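Local coordinates for SusD-like carbohydrate binding protein BF1063 (PDB 3I4G), which probably binds carbohydrate at the outer membrane of Bacteroides fragilis as a SusD-like protein, at residues 285-290 with 448-453. Sequence-based numbering, arbitrary orientation.
Sequences ADLYES and LAMEGI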
# COMPACT_ATOMS: atom_id res chain seq x y z
N ALA A 285 14.14 -2.84 10.83
CA ALA A 285 14.89 -4.10 10.93
C ALA A 285 14.01 -5.31 10.69
O ALA A 285 14.46 -6.27 10.08
CB ALA A 285 15.59 -4.24 12.30
N ASP A 286 12.78 -5.34 11.22
CA ASP A 286 11.98 -6.56 11.08
C ASP A 286 11.70 -6.88 9.62
O ASP A 286 11.59 -8.07 9.26
CB ASP A 286 10.68 -6.45 11.87
CG ASP A 286 10.01 -7.77 12.04
OD1 ASP A 286 10.54 -8.64 12.76
OD2 ASP A 286 8.91 -7.92 11.47
N LEU A 287 11.57 -5.86 8.76
CA LEU A 287 11.44 -6.14 7.31
C LEU A 287 12.80 -6.61 6.76
O LEU A 287 12.86 -7.62 6.04
CB LEU A 287 10.96 -4.91 6.55
CG LEU A 287 10.99 -5.04 5.03
CD1 LEU A 287 10.18 -6.24 4.50
CD2 LEU A 287 10.52 -3.73 4.35
N TYR A 288 13.87 -5.88 7.03
CA TYR A 288 15.19 -6.31 6.61
C TYR A 288 15.47 -7.79 6.91
O TYR A 288 16.02 -8.51 6.07
CB TYR A 288 16.29 -5.42 7.22
CG TYR A 288 17.64 -6.05 7.07
CD1 TYR A 288 18.26 -6.06 5.82
CD2 TYR A 288 18.30 -6.66 8.13
CE1 TYR A 288 19.48 -6.68 5.65
CE2 TYR A 288 19.54 -7.29 7.93
CZ TYR A 288 20.08 -7.29 6.67
OH TYR A 288 21.33 -7.89 6.41
N GLU A 289 15.09 -8.24 8.09
CA GLU A 289 15.34 -9.60 8.55
C GLU A 289 14.43 -10.65 7.94
O GLU A 289 14.69 -11.84 8.08
CB GLU A 289 15.17 -9.64 10.07
CG GLU A 289 16.20 -8.83 10.82
CD GLU A 289 15.83 -8.50 12.24
OE1 GLU A 289 14.83 -9.06 12.76
OE2 GLU A 289 16.51 -7.65 12.83
N SER A 290 13.38 -10.22 7.25
CA SER A 290 12.38 -11.15 6.75
C SER A 290 12.81 -11.87 5.45
O SER A 290 12.41 -13.01 5.21
CB SER A 290 11.03 -10.41 6.57
OG SER A 290 10.01 -11.37 6.34
N LEU A 448 5.25 -7.60 -1.56
CA LEU A 448 4.57 -6.31 -1.54
C LEU A 448 5.16 -5.32 -0.58
O LEU A 448 4.56 -4.27 -0.35
CB LEU A 448 3.09 -6.53 -1.18
CG LEU A 448 2.31 -7.47 -2.08
CD1 LEU A 448 0.90 -7.71 -1.48
CD2 LEU A 448 2.21 -6.94 -3.52
N ALA A 449 6.35 -5.57 -0.06
CA ALA A 449 6.93 -4.68 0.93
C ALA A 449 7.07 -3.24 0.44
O ALA A 449 7.54 -2.97 -0.68
CB ALA A 449 8.30 -5.22 1.42
N MSE A 450 6.69 -2.30 1.30
CA MSE A 450 6.77 -0.86 1.10
C MSE A 450 5.72 -0.33 0.14
O MSE A 450 5.81 0.84 -0.24
CB MSE A 450 8.17 -0.40 0.66
CG MSE A 450 9.29 -0.82 1.61
SE MSE A 450 9.07 -0.35 3.50
CE MSE A 450 8.83 1.55 3.22
N GLU A 451 4.68 -1.12 -0.18
CA GLU A 451 3.66 -0.67 -1.13
C GLU A 451 2.37 -0.26 -0.45
O GLU A 451 1.40 0.07 -1.14
CB GLU A 451 3.37 -1.77 -2.16
CG GLU A 451 4.63 -2.11 -2.97
CD GLU A 451 4.46 -3.17 -4.02
OE1 GLU A 451 3.45 -3.12 -4.76
OE2 GLU A 451 5.36 -4.05 -4.11
N GLY A 452 2.33 -0.21 0.86
CA GLY A 452 1.14 0.29 1.58
C GLY A 452 0.05 -0.72 1.83
O GLY A 452 -1.09 -0.34 2.13
N ILE A 453 0.37 -2.03 1.76
CA ILE A 453 -0.61 -3.10 1.94
C ILE A 453 -0.39 -3.84 3.26
O ILE A 453 -1.29 -4.54 3.75
CB ILE A 453 -0.55 -4.05 0.71
CG1 ILE A 453 -0.83 -3.26 -0.55
CG2 ILE A 453 -1.55 -5.20 0.86
CD1 ILE A 453 -0.50 -4.02 -1.83
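Flat groups play no part where Leu-287 meets Ala-449 and Met-450; the nearby ring of Tyr-288, one residue along the short helix 285-288, forms a cation-pi pair with Arg-315 and does not touch residues 448-453. The contact is apolar and buried. Leu-287 has CG anti to its own nitrogen (chi1 172°), which carries its forked end out to the facing loop. CD1 meets Ala-449 alone, 3.7 Å from its CB, while CD2 lies between Ala-449 and Met-450, 4.0 Å from Ala-449 CB and 3.8 Å from SE of Met-450, present as selenomethionine. The single methyl of alanine fits against both prongs of the fork; the CA atoms of Leu-287 and Ala-449 are 7.9 Å apart. Within the SusD-family region, residues 448-451 form a type II beta turn in the loop between helices 433-447 and 454-461, closed by a hydrogen bond from Glu-451 N to Leu-448 O, 3.2 Å. Met-450 takes the third position with positive phi (74°), where glycine is the usual residue and a side chain less common. Its flexible chain bends at chi2 and chi3, bringing selenium beside leucine at a slant, and it also packs on Val-281 and Pro-283 of strand 281-283. Polar groups of the buried turn find partners around it: Met-450 N donates to Glu-57, Ala-449 O accepts from Lys-364, and Glu-451 forms salt bridges with Lys-364 and Arg-386.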